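2-hydroxyhepta-2,4-diene-1, 7-dioateisomerase (Mycobacterium abscessus, PDB 3R6O) probably catalyses the isomerisation of 2-hydroxyhepta-2,4-diene-1,7-dioate as a magnesium-binding member of the fumarylacetoacetate hydrolase family. Local coordinates at residues Leu91-Ile100 with Cys220-Thr228; Ile107-Thr115 with Ser253-Val264. One frame throughout, in Å; residues are numbered along the deposited sequence.

Contact 1: Leu91-Ile100 with Cys220-Thr228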
loop_
_atom_site.group_PDB
_atom_site.type_symbol
_atom_site.label_atom_id
_atom_site.label_comp_id
_atom_site.label_asym_id
_atom_site.label_seq_id
_atom_site.Cartn_x
_atom_site.Cartn_y
_atom_site.Cartn_z
ATOM N N LEU A 91 -30.524 -5.015 10.479
ATOM C CA LEU A 91 -29.380 -4.342 9.881
ATOM C C LEU A 91 -29.241 -2.892 10.376
ATOM O O LEU A 91 -28.131 -2.365 10.485
ATOM C CB LEU A 91 -29.577 -4.372 8.356
ATOM C CG LEU A 91 -28.477 -4.169 7.319
ATOM C CD1 LEU A 91 -27.207 -4.964 7.606
ATOM C CD2 LEU A 91 -29.065 -4.572 5.959
ATOM N N ASP A 92 -30.379 -2.254 10.656
ATOM C CA ASP A 92 -30.412 -0.903 11.235
ATOM C C ASP A 92 -29.926 -0.827 12.706
ATOM O O ASP A 92 -29.656 0.270 13.215
ATOM C CB ASP A 92 -31.832 -0.295 11.122
ATOM C CG ASP A 92 -32.924 -1.185 11.742
ATOM O OD1 ASP A 92 -32.588 -2.181 12.416
ATOM O OD2 ASP A 92 -34.131 -0.887 11.560
ATOM N N SER A 93 -29.818 -1.986 13.374
ATOM C CA SER A 93 -29.505 -2.059 14.811
ATOM C C SER A 93 -28.069 -2.477 15.166
ATOM O O SER A 93 -27.698 -2.414 16.335
ATOM C CB SER A 93 -30.463 -3.041 15.472
ATOM O OG SER A 93 -30.220 -4.350 14.998
ATOM N N VAL A 94 -27.271 -2.919 14.193
ATOM C CA VAL A 94 -25.866 -3.273 14.451
ATOM C C VAL A 94 -24.943 -2.334 13.723
ATOM O O VAL A 94 -25.254 -1.857 12.630
ATOM C CB VAL A 94 -25.513 -4.713 14.015
ATOM N N ALA A 95 -23.794 -2.086 14.332
ATOM C CA ALA A 95 -22.751 -1.270 13.737
ATOM C C ALA A 95 -21.969 -2.070 12.642
ATOM O O ALA A 95 -21.507 -3.187 12.878
ATOM C CB ALA A 95 -21.826 -0.761 14.869
ATOM N N LEU A 96 -21.843 -1.522 11.428
ATOM C CA LEU A 96 -21.175 -2.231 10.338
ATOM C C LEU A 96 -19.856 -1.561 9.964
ATOM O O LEU A 96 -19.786 -0.336 9.850
ATOM C CB LEU A 96 -22.079 -2.319 9.115
ATOM C CG LEU A 96 -23.394 -3.067 9.312
ATOM C CD1 LEU A 96 -24.316 -2.762 8.133
ATOM C CD2 LEU A 96 -23.195 -4.560 9.516
ATOM N N GLY A 97 -18.804 -2.370 9.844
ATOM C CA GLY A 97 -17.493 -1.882 9.535
ATOM C C GLY A 97 -17.158 -2.006 8.062
ATOM O O GLY A 97 -17.973 -2.473 7.257
ATOM N N ALA A 98 -15.929 -1.610 7.739
ATOM C CA ALA A 98 -15.321 -1.899 6.461
ATOM C C ALA A 98 -15.328 -3.430 6.276
ATOM O O ALA A 98 -14.828 -4.154 7.135
ATOM C CB ALA A 98 -13.879 -1.342 6.433
ATOM N N PRO A 99 -15.920 -3.934 5.187
ATOM C CA PRO A 99 -15.983 -5.405 5.047
ATOM C C PRO A 99 -14.606 -6.107 4.971
ATOM O O PRO A 99 -14.454 -7.227 5.490
ATOM C CB PRO A 99 -16.786 -5.595 3.753
ATOM C CG PRO A 99 -17.583 -4.317 3.624
ATOM C CD PRO A 99 -16.675 -3.255 4.109
ATOM N N ILE A 100 -13.630 -5.458 4.325
ATOM C CA ILE A 100 -12.236 -5.882 4.326
ATOM C C ILE A 100 -11.435 -4.850 5.124
ATOM O O ILE A 100 -11.059 -3.796 4.596
ATOM C CB ILE A 100 -11.659 -6.001 2.901
ATOM C CG1 ILE A 100 -12.600 -6.794 1.962
ATOM C CG2 ILE A 100 -10.193 -6.586 2.944
ATOM C CD1 ILE A 100 -12.941 -8.240 2.454
ATOM N N CYS A 220 -10.943 6.326 2.566
ATOM C CA CYS A 220 -11.442 5.189 1.758
ATOM C C CYS A 220 -12.610 4.460 2.416
ATOM O O CYS A 220 -12.498 3.285 2.816
ATOM C CB CYS A 220 -10.331 4.202 1.408
ATOM S SG CYS A 220 -10.759 3.126 -0.009
ATOM N N PRO A 221 -13.746 5.150 2.566
ATOM C CA PRO A 221 -14.965 4.475 2.961
ATOM C C PRO A 221 -15.283 3.272 2.064
ATOM O O PRO A 221 -15.106 3.341 0.857
ATOM C CB PRO A 221 -16.039 5.558 2.816
ATOM C CG PRO A 221 -15.320 6.839 2.869
ATOM C CD PRO A 221 -13.978 6.570 2.299
ATOM N N THR A 222 -15.749 2.183 2.671
ATOM C CA THR A 222 -16.102 0.940 1.955
ATOM C C THR A 222 -17.305 0.261 2.619
ATOM O O THR A 222 -17.580 0.480 3.815
ATOM C CB THR A 222 -14.935 -0.090 1.995
ATOM O OG1 THR A 222 -14.655 -0.470 3.352
ATOM C CG2 THR A 222 -13.679 0.464 1.359
ATOM N N GLY A 223 -18.006 -0.583 1.850
ATOM C CA GLY A 223 -19.181 -1.298 2.362
ATOM C C GLY A 223 -20.494 -0.663 1.910
ATOM O O GLY A 223 -20.508 0.281 1.110
ATOM N N PRO A 224 -21.608 -1.123 2.472
ATOM C CA PRO A 224 -21.687 -1.928 3.700
ATOM C C PRO A 224 -21.385 -3.426 3.598
ATOM O O PRO A 224 -21.289 -4.090 4.640
ATOM C CB PRO A 224 -23.142 -1.711 4.164
ATOM C CG PRO A 224 -23.897 -1.360 2.928
ATOM C CD PRO A 224 -22.912 -0.595 2.055
ATOM N N TRP A 225 -21.265 -3.977 2.393
ATOM C CA TRP A 225 -20.982 -5.396 2.307
ATOM C C TRP A 225 -20.170 -5.795 1.110
ATOM O O TRP A 225 -20.093 -5.071 0.118
ATOM C CB TRP A 225 -22.297 -6.213 2.398
ATOM C CG TRP A 225 -23.355 -5.883 1.375
ATOM C CD1 TRP A 225 -23.311 -6.161 0.046
ATOM C CD2 TRP A 225 -24.637 -5.266 1.609
ATOM N NE1 TRP A 225 -24.447 -5.718 -0.573
ATOM C CE2 TRP A 225 -25.287 -5.181 0.361
ATOM C CE3 TRP A 225 -25.284 -4.766 2.746
ATOM C CZ2 TRP A 225 -26.554 -4.616 0.209
ATOM C CZ3 TRP A 225 -26.537 -4.217 2.610
ATOM C CH2 TRP A 225 -27.171 -4.145 1.344
ATOM N N LEU A 226 -19.506 -6.936 1.236
ATOM C CA LEU A 226 -18.911 -7.615 0.100
ATOM C C LEU A 226 -19.969 -8.425 -0.599
ATOM O O LEU A 226 -20.479 -9.396 -0.049
ATOM C CB LEU A 226 -17.769 -8.522 0.543
ATOM C CG LEU A 226 -17.087 -9.373 -0.521
ATOM C CD1 LEU A 226 -16.317 -8.495 -1.475
ATOM C CD2 LEU A 226 -16.103 -10.378 0.144
ATOM N N PHE A 227 -20.294 -8.036 -1.825
ATOM C CA PHE A 227 -21.291 -8.760 -2.627
ATOM C C PHE A 227 -20.496 -9.784 -3.401
ATOM O O PHE A 227 -19.695 -9.417 -4.286
ATOM C CB PHE A 227 -22.006 -7.754 -3.542
ATOM C CG PHE A 227 -22.986 -8.367 -4.499
ATOM C CD1 PHE A 227 -24.261 -8.723 -4.082
ATOM C CD2 PHE A 227 -22.658 -8.548 -5.830
ATOM C CE1 PHE A 227 -25.176 -9.276 -4.969
ATOM C CE2 PHE A 227 -23.573 -9.085 -6.721
ATOM C CZ PHE A 227 -24.822 -9.451 -6.302
ATOM N N THR A 228 -20.606 -11.051 -3.030
ATOM C CA THR A 228 -19.727 -12.064 -3.615
ATOM C C THR A 228 -20.102 -12.459 -5.047
ATOM O O THR A 228 -21.234 -12.270 -5.515
ATOM C CB THR A 228 -19.641 -13.344 -2.774
ATOM O OG1 THR A 228 -20.908 -14.008 -2.825
ATOM C CG2 THR A 228 -19.243 -12.997 -1.324
HETATM O O HOH W 1 -19.780 -4.464 6.982
HETATM O O HOH W 2 -13.126 -2.922 3.114
#
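Pro99 pushes its ring into the bend of Thr222-Trp225, and the rest of the contact is arranged round that wedge. Its CG lies 3.6 Å from Gly223 CA and also reaches Trp225 CA, while its CB packs against the backbone N of Leu226. Pro99 and Thr222 run past each other in opposite directions, which brings Pro99 CD to 3.5 Å from Thr222 OG1. With chi1 at 62°, that hydroxyl sits between its own backbone N and carbonyl carbon and turns to the loop, where Ala98 CB approaches OG1 to 3.3 Å. Its polar needs are met by Ser140 O and by a water that also bonds both N and O of Ile100. Gly223, with a positive phi, lets the proline ring lie directly against its CA. The next peptide, before Pro224, is cis.

No direct hydrogen bond joins the two segments. A second water bridges Gly97 O and Pro224 O. Farther out the packing thins to single methyl contacts: Leu96 CD1 on Pro224 CB at 4.3 Å, and Leu91 CD2 meeting Trp225 CZ3 obliquely at 4.2 Å. Pro224 CG lies over one face of the indole, toward its rim, and Trp225 NE1 is hydrogen-bonded to Lys310 O. Leu96 and Trp225 both touch Val27 of strand 25-28, and Pro99 touches Met185 of strand 181-192. This is buried, proline-rich loop packing, in which the connection leading to strand 106-110 lies against a loop with a cis peptide before Pro224, between strands 220-221 and 226-228 of the fumarylacetoacetate hydrolase-type fold.

Contact 2: Ile107-Thr115 with Ser253-Val264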
loop_
_atom_site.group_PDB
_atom_site.type_symbol
_atom_site.label_atom_id
_atom_site.label_comp_id
_atom_site.label_asym_id
_atom_site.label_seq_id
_atom_site.Cartn_x
_atom_site.Cartn_y
_atom_site.Cartn_z
ATOM N N ILE A 107 -5.632 -0.165 -4.412
ATOM C CA ILE A 107 -5.381 0.435 -5.708
ATOM C C ILE A 107 -6.612 1.225 -6.105
ATOM O O ILE A 107 -7.735 0.766 -5.898
ATOM C CB ILE A 107 -5.122 -0.630 -6.788
ATOM C CG1 ILE A 107 -3.981 -1.560 -6.378
ATOM C CG2 ILE A 107 -4.839 0.052 -8.182
ATOM C CD1 ILE A 107 -2.781 -0.890 -5.925
ATOM N N ALA A 108 -6.417 2.418 -6.646
ATOM C CA ALA A 108 -7.529 3.239 -7.169
ATOM C C ALA A 108 -7.209 3.696 -8.588
ATOM O O ALA A 108 -6.068 4.157 -8.871
ATOM C CB ALA A 108 -7.782 4.501 -6.259
ATOM N N LEU A 109 -8.213 3.635 -9.459
ATOM C CA LEU A 109 -8.048 4.083 -10.830
ATOM C C LEU A 109 -8.595 5.496 -11.035
ATOM O O LEU A 109 -9.742 5.794 -10.673
ATOM C CB LEU A 109 -8.727 3.095 -11.765
ATOM C CG LEU A 109 -7.880 2.145 -12.557
ATOM C CD1 LEU A 109 -7.070 1.184 -11.631
ATOM C CD2 LEU A 109 -8.885 1.411 -13.556
ATOM N N GLY A 110 -7.760 6.358 -11.605
ATOM C CA GLY A 110 -8.201 7.633 -12.158
ATOM C C GLY A 110 -8.524 7.548 -13.625
ATOM O O GLY A 110 -7.954 6.739 -14.346
ATOM N N PHE A 111 -9.455 8.404 -14.068
ATOM C CA PHE A 111 -9.798 8.537 -15.460
ATOM C C PHE A 111 -10.285 7.244 -16.107
ATOM O O PHE A 111 -9.927 6.958 -17.259
ATOM C CB PHE A 111 -8.595 9.094 -16.231
ATOM C CG PHE A 111 -7.942 10.268 -15.531
ATOM C CD1 PHE A 111 -8.683 11.402 -15.247
ATOM C CD2 PHE A 111 -6.602 10.215 -15.147
ATOM C CE1 PHE A 111 -8.110 12.494 -14.589
ATOM C CE2 PHE A 111 -6.004 11.289 -14.503
ATOM C CZ PHE A 111 -6.754 12.434 -14.214
ATOM N N ASN A 112 -11.129 6.499 -15.407
ATOM C CA ASN A 112 -11.696 5.295 -15.997
ATOM C C ASN A 112 -13.162 5.449 -16.420
ATOM O O ASN A 112 -13.833 4.467 -16.726
ATOM C CB ASN A 112 -11.510 4.090 -15.102
ATOM C CG ASN A 112 -11.735 2.774 -15.870
ATOM O OD1 ASN A 112 -11.395 2.676 -17.053
ATOM N ND2 ASN A 112 -12.329 1.788 -15.207
ATOM N N TYR A 113 -13.638 6.687 -16.396
ATOM C CA TYR A 113 -14.925 7.047 -16.936
ATOM C C TYR A 113 -14.663 8.262 -17.838
ATOM O O TYR A 113 -13.765 9.053 -17.560
ATOM C CB TYR A 113 -15.901 7.417 -15.823
ATOM C CG TYR A 113 -16.504 6.247 -15.085
ATOM C CD1 TYR A 113 -17.792 5.766 -15.386
ATOM C CD2 TYR A 113 -15.781 5.587 -14.115
ATOM C CE1 TYR A 113 -18.335 4.636 -14.676
ATOM C CE2 TYR A 113 -16.311 4.475 -13.416
ATOM C CZ TYR A 113 -17.579 4.012 -13.707
ATOM O OH TYR A 113 -18.084 2.901 -12.985
ATOM N N PRO A 114 -15.444 8.423 -18.894
ATOM C CA PRO A 114 -15.337 9.612 -19.777
ATOM C C PRO A 114 -15.728 10.960 -19.166
ATOM O O PRO A 114 -15.152 11.994 -19.521
ATOM C CB PRO A 114 -16.296 9.287 -20.914
ATOM C CG PRO A 114 -17.091 8.114 -20.493
ATOM C CD PRO A 114 -16.352 7.393 -19.442
ATOM N N THR A 115 -16.702 10.954 -18.264
ATOM C CA THR A 115 -17.202 12.188 -17.644
ATOM C C THR A 115 -16.337 12.598 -16.467
ATOM O O THR A 115 -16.527 13.675 -15.894
ATOM C CB THR A 115 -18.683 12.034 -17.210
ATOM O OG1 THR A 115 -18.814 10.913 -16.315
ATOM C CG2 THR A 115 -19.545 11.824 -18.450
ATOM N N SER A 253 -23.064 4.135 -14.204
ATOM C CA SER A 253 -23.257 2.736 -14.544
ATOM C C SER A 253 -21.888 2.160 -14.965
ATOM O O SER A 253 -21.139 2.791 -15.705
ATOM C CB SER A 253 -24.215 2.636 -15.722
ATOM O OG SER A 253 -24.303 1.309 -16.250
ATOM N N THR A 254 -21.572 0.941 -14.541
ATOM C CA THR A 254 -20.293 0.348 -14.908
ATOM C C THR A 254 -20.130 0.101 -16.433
ATOM O O THR A 254 -19.015 -0.124 -16.911
ATOM C CB THR A 254 -20.025 -0.923 -14.073
ATOM O OG1 THR A 254 -21.061 -1.883 -14.301
ATOM C CG2 THR A 254 -19.952 -0.523 -12.551
ATOM N N VAL A 255 -21.202 0.244 -17.214
ATOM C CA VAL A 255 -21.100 0.112 -18.665
ATOM C C VAL A 255 -20.325 1.266 -19.285
ATOM O O VAL A 255 -19.905 1.182 -20.436
ATOM C CB VAL A 255 -22.484 0.033 -19.376
ATOM C CG1 VAL A 255 -23.252 -1.188 -18.900
ATOM C CG2 VAL A 255 -23.284 1.312 -19.184
ATOM N N ASP A 256 -20.146 2.343 -18.528
ATOM C CA ASP A 256 -19.420 3.502 -19.041
ATOM C C ASP A 256 -17.943 3.462 -18.706
ATOM O O ASP A 256 -17.185 4.390 -19.040
ATOM C CB ASP A 256 -20.066 4.790 -18.537
ATOM C CG ASP A 256 -21.427 5.019 -19.172
ATOM O OD1 ASP A 256 -21.484 4.952 -20.432
ATOM O OD2 ASP A 256 -22.424 5.255 -18.440
ATOM N N MET A 257 -17.513 2.387 -18.050
ATOM C CA MET A 257 -16.097 2.244 -17.771
ATOM C C MET A 257 -15.317 2.105 -19.081
ATOM O O MET A 257 -15.639 1.322 -19.962
ATOM C CB MET A 257 -15.844 1.070 -16.853
ATOM C CG MET A 257 -16.431 1.218 -15.457
ATOM S SD MET A 257 -16.604 -0.412 -14.671
ATOM C CE MET A 257 -14.948 -0.695 -14.127
ATOM N N THR A 258 -14.278 2.911 -19.195
ATOM C CA THR A 258 -13.351 2.819 -20.316
ATOM C C THR A 258 -12.716 1.427 -20.272
ATOM O O THR A 258 -12.694 0.699 -21.256
ATOM C CB THR A 258 -12.259 3.867 -20.140
ATOM O OG1 THR A 258 -12.846 5.166 -20.150
ATOM C CG2 THR A 258 -11.192 3.736 -21.202
ATOM N N LEU A 259 -12.224 1.056 -19.101
ATOM C CA LEU A 259 -11.800 -0.306 -18.871
ATOM C C LEU A 259 -12.818 -1.017 -17.989
ATOM O O LEU A 259 -12.970 -0.671 -16.807
ATOM C CB LEU A 259 -10.453 -0.296 -18.181
ATOM C CG LEU A 259 -9.283 0.266 -18.977
ATOM C CD1 LEU A 259 -8.009 0.015 -18.155
ATOM C CD2 LEU A 259 -9.183 -0.418 -20.342
ATOM N N GLY A 260 -13.466 -2.044 -18.531
ATOM C CA GLY A 260 -14.367 -2.887 -17.726
ATOM C C GLY A 260 -13.652 -3.654 -16.630
ATOM O O GLY A 260 -12.401 -3.735 -16.613
ATOM N N PHE A 261 -14.433 -4.230 -15.714
ATOM C CA PHE A 261 -13.873 -5.003 -14.565
ATOM C C PHE A 261 -12.747 -5.984 -14.931
ATOM O O PHE A 261 -11.678 -6.009 -14.284
ATOM C CB PHE A 261 -14.971 -5.776 -13.817
ATOM C CG PHE A 261 -15.890 -4.912 -13.005
ATOM C CD1 PHE A 261 -15.404 -4.187 -11.883
ATOM C CD2 PHE A 261 -17.230 -4.811 -13.331
ATOM C CE1 PHE A 261 -16.270 -3.391 -11.137
ATOM C CE2 PHE A 261 -18.100 -4.028 -12.585
ATOM C CZ PHE A 261 -17.624 -3.312 -11.484
ATOM N N ALA A 262 -12.962 -6.776 -15.974
ATOM C CA ALA A 262 -11.967 -7.756 -16.371
ATOM C C ALA A 262 -10.683 -7.075 -16.849
ATOM O O ALA A 262 -9.589 -7.455 -16.463
ATOM C CB ALA A 262 -12.568 -8.746 -17.443
ATOM N N GLU A 263 -10.829 -6.025 -17.639
ATOM C CA GLU A 263 -9.692 -5.281 -18.162
ATOM C C GLU A 263 -8.950 -4.494 -17.090
ATOM O O GLU A 263 -7.735 -4.303 -17.197
ATOM C CB GLU A 263 -10.159 -4.314 -19.244
ATOM C CG GLU A 263 -10.673 -4.936 -20.481
ATOM C CD GLU A 263 -11.314 -3.893 -21.405
ATOM O OE1 GLU A 263 -12.444 -3.384 -21.108
ATOM O OE2 GLU A 263 -10.663 -3.588 -22.433
ATOM N N VAL A 264 -9.686 -4.012 -16.093
ATOM C CA VAL A 264 -9.104 -3.420 -14.863
ATOM C C VAL A 264 -8.154 -4.411 -14.178
ATOM O O VAL A 264 -6.982 -4.104 -13.960
ATOM C CB VAL A 264 -10.199 -2.912 -13.913
ATOM C CG1 VAL A 264 -9.638 -2.552 -12.513
ATOM C CG2 VAL A 264 -10.865 -1.639 -14.507
HETATM O O HOH W 3 -11.045 6.955 -19.544
#
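Asn112 and Leu259 meet through a pair of hydrogen bonds that uses both ends of the asparagine amide. OD1 takes the backbone N of Leu259 at 2.7 Å, the donor tilted slightly from the carbonyl plane, and ND2 gives a nearly straight bond (172°) to Leu259 O at 3.0 Å. Leu259 O lies in the plane of the Asn112 amide, and ND2 reaches it in its carbonyl plane, on a lone pair; together the two bonds fix the rotation of the amide. Placing CG anti to the backbone N (chi1 -164°) carries the group across to the other segment. ND2 also bonds Thr282 O, just past strand 279-281. The backbone adds a third link, Thr258 N to Asn112 O, with the donor well above the carbonyl plane.

Beside this polar core the packing is close. Met257 CG lies 3.4 Å from Tyr113 OH, approaching the ring obliquely, and Ser253 O meets the ring edge at CE1, 3.5 Å away. The phenol crosses Asp256 at about a right angle. Deeper in, Leu109 CD2 touches Val264 CG2 at 3.8 Å; the Leu109 side chain is about 6 Å from the bound magnesium ion.

The outer side is looser and wetter. Thr258 OG1 does not bond Phe111 O directly; a water spans them, 2.5 Å from Phe111 O. Pro114, exposed, brings its CD to 3.1 Å from Asp256 O, whereas the Phe111 ring stands clear of 253-264.

Here a backbone-mimicking asparagine fastens the loop after strand 106-110 to the lead-in of helix 261-269, where the N-cap Gly260 N is held by Glu263 OE1, one half of a capping box, beside the family's metal site.

The two contacts interlock along the chain: 91-100 and 107-115 come early, only a few residues apart, and their partners 220-228 and 253-264 follow in the same order, more than a hundred residues later. Their centres lie 23 Å apart on opposite sides of the chain's centre, with nearest atoms about 7 Å away and no touch. Both reach the same mixed sheet, contact 1 through strand 226-228 and contact 2 through strand 106-110, with strands 181-192, 155-165 and 279-281 between them. Glu160 and Asp189, which bind magnesium, lie on two of those intervening strands; contact 2 comes nearer the ion than contact 1.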